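Local coordinates for protein putative pyridoxal phosphate-dependent transferase (Clostridium difficile, PDB 4DQ6) that binds pyridoxal-5'-phosphate and is a putative pyridoxal phosphate-dependent transferase of the aminotransferase class I and II family, at residues A[192-197]-A[227-232]; A[129-132]-A[137-140]. One frame throughout, in Å; residues are numbered along the deposited sequence. Where two conformers were deposited one is given.

Contact 1: A[192-197]-A[227-232]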
ATOM      1  N   ILE A 192       2.683  13.413  32.268  1.00 23.78           N
ATOM      2  CA  ILE A 192       3.461  12.245  32.674  1.00 24.62           C
ATOM      3  C   ILE A 192       4.516  11.898  31.628  1.00 24.81           C
ATOM      4  O   ILE A 192       5.677  11.711  31.897  1.00 24.70           O
ATOM      5  CB  ILE A 192       2.546  11.023  32.947  1.00 24.22           C
ATOM      6  CG1 ILE A 192       1.701  11.276  34.206  1.00 24.17           C
ATOM      7  CG2 ILE A 192       3.374   9.758  33.157  1.00 24.41           C
ATOM      8  CD1 ILE A 192       0.633  10.226  34.439  1.00 23.94           C
ATOM      9  N   CYS A 193       4.104  11.864  30.376  1.00 22.97           N
ATOM     10  CA  CYS A 193       5.002  11.413  29.331  1.00 24.05           C
ATOM     11  C   CYS A 193       6.115  12.428  29.077  1.00 26.36           C
ATOM     12  O   CYS A 193       7.279  12.033  28.939  1.00 26.55           O
ATOM     13  CB  CYS A 193       4.219  11.136  28.062  1.00 22.46           C
ATOM     14  SG  CYS A 193       3.229   9.637  28.139  1.00 23.76           S
ATOM     15  N   LEU A 194       5.770  13.708  29.034  1.00 27.27           N
ATOM     16  CA  LEU A 194       6.793  14.766  28.904  1.00 29.60           C
ATOM     17  C   LEU A 194       7.820  14.609  30.011  1.00 30.86           C
ATOM     18  O   LEU A 194       9.043  14.708  29.759  1.00 29.20           O
ATOM     19  CB  LEU A 194       6.153  16.137  29.068  1.00 32.84           C
ATOM     20  CG  LEU A 194       5.705  16.965  27.878  1.00 36.33           C
ATOM     21  CD1 LEU A 194       4.824  18.127  28.322  1.00 38.30           C
ATOM     22  CD2 LEU A 194       6.962  17.474  27.165  1.00 39.27           C
ATOM     23  N   LYS A 195       7.333  14.382  31.232  1.00 31.12           N
ATOM     24  CA  LYS A 195       8.202  14.348  32.407  1.00 33.20           C
ATOM     25  C   LYS A 195       9.242  13.249  32.274  1.00 32.75           C
ATOM     26  O   LYS A 195      10.402  13.416  32.675  1.00 31.82           O
ATOM     27  CB  LYS A 195       7.358  14.127  33.683  1.00 35.97           C
ATOM     28  CG  LYS A 195       7.975  14.545  34.997  1.00 40.92           C
ATOM     29  CD  LYS A 195       6.868  14.848  36.013  1.00 42.63           C
ATOM     30  CE  LYS A 195       7.119  14.238  37.376  1.00 45.06           C
ATOM     31  NZ  LYS A 195       8.146  15.040  38.123  1.00 46.83           N
ATOM     32  N   HIS A 196       8.841  12.118  31.715  1.00 29.29           N
ATOM     33  CA  HIS A 196       9.661  10.927  31.656  1.00 28.79           C
ATOM     34  C   HIS A 196      10.279  10.716  30.304  1.00 27.50           C
ATOM     35  O   HIS A 196      10.839   9.675  30.046  1.00 27.98           O
ATOM     36  CB  HIS A 196       8.883   9.694  32.078  1.00 29.06           C
ATOM     37  CG  HIS A 196       8.557   9.657  33.558  1.00 29.89           C
ATOM     38  ND1 HIS A 196       9.478   9.324  34.509  1.00 32.70           N
ATOM     39  CD2 HIS A 196       7.380   9.965  34.236  1.00 30.29           C
ATOM     40  CE1 HIS A 196       8.887   9.384  35.723  1.00 31.99           C
ATOM     41  NE2 HIS A 196       7.595   9.762  35.545  1.00 32.81           N
ATOM     42  N   ASN A 197      10.218  11.736  29.468  1.00 28.15           N
ATOM     43  CA  ASN A 197      10.772  11.723  28.120  1.00 28.27           C
ATOM     44  C   ASN A 197      10.248  10.567  27.284  1.00 25.89           C
ATOM     45  O   ASN A 197      11.029   9.878  26.618  1.00 24.78           O
ATOM     46  CB  ASN A 197      12.302  11.695  28.144  1.00 31.29           C
ATOM     47  CG  ASN A 197      12.905  12.905  28.854  1.00 36.03           C
ATOM     48  OD1 ASN A 197      13.459  12.784  29.954  1.00 41.74           O
ATOM     49  ND2 ASN A 197      12.814  14.081  28.219  1.00 38.34           N
ATOM     50  N   GLU A 227       2.557  19.349  21.218  1.00 21.37           N
ATOM     51  CA  GLU A 227       2.788  19.278  19.775  0.50 22.19           C
ATOM     52  C   GLU A 227       4.165  18.704  19.472  1.00 23.01           C
ATOM     53  O   GLU A 227       4.317  17.903  18.565  1.00 24.63           O
ATOM     54  CB  GLU A 227       2.625  20.672  19.150  0.50 22.77           C
ATOM     55  CG  GLU A 227       2.990  20.793  17.679  0.50 23.53           C
ATOM     56  CD  GLU A 227       2.890  22.220  17.181  0.50 24.91           C
ATOM     57  OE1 GLU A 227       1.730  22.658  16.999  0.50 24.78           O
ATOM     58  OE2 GLU A 227       3.957  22.890  16.982  0.50 27.13           O
ATOM     59  N   LYS A 228       5.164  19.111  20.254  1.00 24.92           N
ATOM     60  CA  LYS A 228       6.500  18.625  20.020  1.00 27.74           C
ATOM     61  C   LYS A 228       6.762  17.206  20.515  1.00 26.92           C
ATOM     62  O   LYS A 228       7.747  16.574  20.102  1.00 28.51           O
ATOM     63  CB  LYS A 228       7.514  19.639  20.577  1.00 31.26           C
ATOM     64  CG  LYS A 228       7.549  20.934  19.743  1.00 35.46           C
ATOM     65  CD  LYS A 228       7.693  20.737  18.205  1.00 39.58           C
ATOM     66  CE  LYS A 228       6.837  21.744  17.412  1.00 40.10           C
ATOM     67  NZ  LYS A 228       7.052  21.770  15.914  1.00 43.59           N
ATOM     68  N   ASN A 229       5.884  16.668  21.350  1.00 22.77           N
ATOM     69  CA  ASN A 229       6.104  15.351  21.889  1.00 21.84           C
ATOM     70  C   ASN A 229       5.094  14.299  21.392  1.00 19.85           C
ATOM     71  O   ASN A 229       5.029  13.225  21.967  1.00 19.55           O
ATOM     72  CB  ASN A 229       6.024  15.396  23.396  1.00 21.96           C
ATOM     73  CG  ASN A 229       6.731  14.208  24.064  1.00 22.68           C
ATOM     74  OD1 ASN A 229       7.766  13.741  23.612  1.00 24.17           O
ATOM     75  ND2 ASN A 229       6.087  13.645  25.066  1.00 22.09           N
ATOM     76  N   THR A 230       4.277  14.659  20.416  1.00 18.99           N
ATOM     77  CA  THR A 230       3.158  13.799  19.944  1.00 17.41           C
ATOM     78  C   THR A 230       3.229  13.651  18.423  1.00 16.45           C
ATOM     79  O   THR A 230       3.341  14.631  17.702  1.00 19.55           O
ATOM     80  CB  THR A 230       1.821  14.417  20.347  1.00 17.65           C
ATOM     81  OG1 THR A 230       1.848  14.692  21.763  1.00 18.79           O
ATOM     82  CG2 THR A 230       0.630  13.476  20.002  1.00 16.79           C
ATOM     83  N   ILE A 231       3.162  12.411  17.941  1.00 16.39           N
ATOM     84  CA  ILE A 231       3.008  12.098  16.523  1.00 15.76           C
ATOM     85  C   ILE A 231       1.584  11.536  16.392  1.00 15.76           C
ATOM     86  O   ILE A 231       1.177  10.743  17.224  1.00 15.96           O
ATOM     87  CB  ILE A 231       4.046  11.040  16.131  1.00 16.77           C
ATOM     88  CG1 ILE A 231       5.445  11.657  16.252  1.00 17.84           C
ATOM     89  CG2 ILE A 231       3.817  10.491  14.726  1.00 15.66           C
ATOM     90  CD1 ILE A 231       6.619  10.668  16.170  1.00 18.78           C
ATOM     91  N   THR A 232       0.843  12.000  15.397  1.00 14.95           N
ATOM     92  CA  THR A 232      -0.593  11.694  15.262  1.00 14.20           C
ATOM     93  C   THR A 232      -0.947  11.000  13.977  1.00 13.59           C
ATOM     94  O   THR A 232      -0.510  11.416  12.894  1.00 13.48           O
ATOM     95  CB  THR A 232      -1.404  12.992  15.315  1.00 14.37           C
ATOM     96  OG1 THR A 232      -1.005  13.762  16.484  1.00 15.72           O
ATOM     97  CG2 THR A 232      -2.869  12.753  15.450  1.00 13.93           C
TER
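Asn229 reaches across to Leu194 and Cys193, and its side-chain amide carries most of the contact. The leading atom is ND2. It lies 4.0 Å from the backbone N of Leu194 and 4.1 Å from Leu194 CA. It is also 4.2 Å from the carbonyl carbon of Cys193. These are packing distances and not bonds to the helix. The amide has its partner just beyond the helix: ND2 donates a hydrogen bond to the backbone O of Val198. With CG turned anti to the backbone N (chi1 -159°), the amide extends from the chain into this corner.

Leu194 flanks the amide with its branched end. Its CG is 4.4 Å from Asn229 ND2, a loose van der Waals contact of a hydrocarbon branch with the amide nitrogen. Cys193 adds less. Its CB stands 4.3 Å from Asn229 ND2, while its side chain also rests on Ile200.

The helix ends here in a Schellman motif. Asn197, with positive phi (55°), is the C-prime residue. Its N bonds to Leu194 O at 3.2 Å, and the N of Val198 bonds to Cys193 O. The Asn229 amide sits beside this last turn. Its bond to Val198 O joins the residues just before the parallel strands 199-203 and 230-234.

This is structural packing in the large, PLP-binding domain of the fold-type I family. Backbone bonds join Ile200 to both Asn229 and Ile231. On its other edge, strand 230-234 pairs with strand 248-251 through Thr232 and Val251. Ile192 leans on helix 155-161, and Ile231 packs on helix 99-110.

Contact 2: A[129-132]-A[137-140]; sequences SVVK and ELII
Lys132 NZ is hydrogen-bonded to Asn128 OD1, one turn back on the same helix, while its aliphatic chain lies beside Leu138. Lys132 CE is 4.0 Å from Leu138 CD2. The chain runs extended beyond CG, which brings CE alongside the leucine while NZ stays with Asn128.

Val131 is the buried partner. Its CG1 faces the backbone of the strand, 3.8 Å from Leu138 CA and 3.9 Å from the carbonyl carbon of Glu137. Its CG2 meets Leu138 CD1 at 3.9 Å. Chi1 of 169° places CG1 anti to the backbone N and sets this division between the two methyls. The Val131 and Leu138 side chains cross at about a right angle. Leu138 gives CD1 to Val131 and CD2 to Lys132, while its CB and CA lie against Val131 CG1.

Val131 and Leu138 also reach strand 116-119, resting on Ile117 and Ile119. The contact belongs to a beta-alpha-beta unit in which helix 126-133 packs against the strand that follows it. On the helix, Val130 turns to helix 99-110 and to Arg267 of the second subunit. Apolar packing holds the helix against the strand, with the lysine amine kept at the edge by Asn128.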
ATOM      1  N   SER A 129       0.067  -6.446  19.041  1.00 19.17           N
ATOM      2  CA  SER A 129       0.875  -7.201  18.128  1.00 19.92           C
ATOM      3  C   SER A 129       1.933  -6.375  17.434  1.00 19.08           C
ATOM      4  O   SER A 129       3.000  -6.902  17.105  1.00 19.94           O
ATOM      5  CB  SER A 129       0.030  -7.964  17.126  1.00 21.09           C
ATOM      6  OG  SER A 129      -0.833  -7.138  16.471  1.00 23.24           O
ATOM      7  N   VAL A 130       1.669  -5.096  17.149  1.00 17.36           N
ATOM      8  CA  VAL A 130       2.662  -4.308  16.423  1.00 17.72           C
ATOM      9  C   VAL A 130       3.925  -4.118  17.264  1.00 17.80           C
ATOM     10  O   VAL A 130       5.029  -4.117  16.730  1.00 18.50           O
ATOM     11  CB  VAL A 130       2.108  -2.953  15.900  1.00 17.61           C
ATOM     12  CG1 VAL A 130       1.988  -1.920  17.025  1.00 16.78           C
ATOM     13  CG2 VAL A 130       2.995  -2.449  14.733  1.00 18.45           C
ATOM     14  N   VAL A 131       3.779  -4.084  18.582  1.00 17.58           N
ATOM     15  CA  VAL A 131       4.941  -3.940  19.442  1.00 18.10           C
ATOM     16  C   VAL A 131       5.763  -5.244  19.463  1.00 18.43           C
ATOM     17  O   VAL A 131       7.004  -5.243  19.265  1.00 18.87           O
ATOM     18  CB  VAL A 131       4.513  -3.483  20.858  1.00 17.02           C
ATOM     19  CG1 VAL A 131       5.683  -3.596  21.848  1.00 17.84           C
ATOM     20  CG2 VAL A 131       3.918  -2.054  20.790  1.00 16.94           C
ATOM     21  N   LYS A 132       5.040  -6.344  19.623  1.00 18.60           N
ATOM     22  CA  LYS A 132       5.622  -7.680  19.681  1.00 20.03           C
ATOM     23  C   LYS A 132       6.258  -8.112  18.359  1.00 19.58           C
ATOM     24  O   LYS A 132       7.359  -8.732  18.334  1.00 20.75           O
ATOM     25  CB  LYS A 132       4.595  -8.696  20.130  1.00 21.19           C
ATOM     26  CG  LYS A 132       4.185  -8.453  21.577  1.00 23.32           C
ATOM     27  CD  LYS A 132       3.143  -9.435  22.064  1.00 25.09           C
ATOM     28  CE  LYS A 132       2.970  -9.303  23.586  1.00 25.75           C
ATOM     29  NZ  LYS A 132       1.662  -9.906  23.963  1.00 29.26           N
ATOM     30  N   GLU A 137       9.385  -4.656  23.711  1.00 24.13           N
ATOM     31  CA  GLU A 137       8.762  -5.196  24.924  1.00 25.20           C
ATOM     32  C   GLU A 137       7.483  -4.414  25.228  1.00 24.05           C
ATOM     33  O   GLU A 137       7.526  -3.222  25.422  1.00 23.92           O
ATOM     34  CB  GLU A 137       9.668  -5.084  26.142  1.00 27.46           C
ATOM     35  CG  GLU A 137       9.019  -5.686  27.379  1.00 28.99           C
ATOM     36  CD  GLU A 137       9.867  -5.701  28.655  1.00 32.66           C
ATOM     37  OE1 GLU A 137      11.082  -5.442  28.616  1.00 36.42           O
ATOM     38  OE2 GLU A 137       9.274  -5.971  29.732  1.00 35.81           O
ATOM     39  N   LEU A 138       6.372  -5.120  25.285  1.00 23.57           N
ATOM     40  CA  LEU A 138       5.058  -4.489  25.493  1.00 21.36           C
ATOM     41  C   LEU A 138       4.805  -4.306  26.966  1.00 22.37           C
ATOM     42  O   LEU A 138       4.875  -5.284  27.737  1.00 24.33           O
ATOM     43  CB  LEU A 138       3.949  -5.367  24.923  1.00 21.05           C
ATOM     44  CG  LEU A 138       2.554  -4.704  24.935  1.00 19.48           C
ATOM     45  CD1 LEU A 138       2.473  -3.396  24.124  1.00 19.56           C
ATOM     46  CD2 LEU A 138       1.496  -5.741  24.533  1.00 20.55           C
ATOM     47  N   ILE A 139       4.509  -3.080  27.378  1.00 21.01           N
ATOM     48  CA  ILE A 139       4.112  -2.790  28.787  1.00 21.75           C
ATOM     49  C   ILE A 139       2.645  -2.363  28.696  1.00 21.91           C
ATOM     50  O   ILE A 139       2.297  -1.573  27.816  1.00 21.86           O
ATOM     51  CB  ILE A 139       4.937  -1.660  29.404  1.00 22.08           C
ATOM     52  CG1 ILE A 139       6.451  -1.984  29.347  1.00 23.24           C
ATOM     53  CG2 ILE A 139       4.463  -1.427  30.847  1.00 21.59           C
ATOM     54  CD1 ILE A 139       6.840  -3.248  30.044  1.00 24.58           C
ATOM     55  N   ILE A 140       1.786  -2.980  29.506  1.00 21.40           N
ATOM     56  CA  ILE A 140       0.336  -2.680  29.447  1.00 19.58           C
ATOM     57  C   ILE A 140      -0.044  -2.010  30.774  1.00 20.28           C
ATOM     58  O   ILE A 140       0.214  -2.568  31.857  1.00 20.75           O
ATOM     59  CB  ILE A 140      -0.480  -3.956  29.272  1.00 19.85           C
ATOM     60  CG1 ILE A 140       0.037  -4.773  28.070  1.00 21.00           C
ATOM     61  CG2 ILE A 140      -1.987  -3.608  29.215  1.00 18.00           C
ATOM     62  CD1 ILE A 140      -0.566  -6.151  27.862  1.00 21.48           C
TER

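Overall arrangement
From the N terminus, contact 2 comes first. It closes the short turn between helix 126-133 and strand 137-140. Contact 1 follows later and closes a longer loop of 29 residues that includes strand 199-203. The two are in series along the chain and neither encloses the other. Their centres are 19 Å apart, and their nearest atoms about 11 Å, so they do not touch. They share the mixed sheet. Contact 2 packs helix 126-133 on strand 137-140, an outermost strand of that sheet within this chain, whereas contact 1 joins the end of helix 183-195 to the residue just before strand 230-234. Strands 116-119, 165-171 and 199-203 lie between.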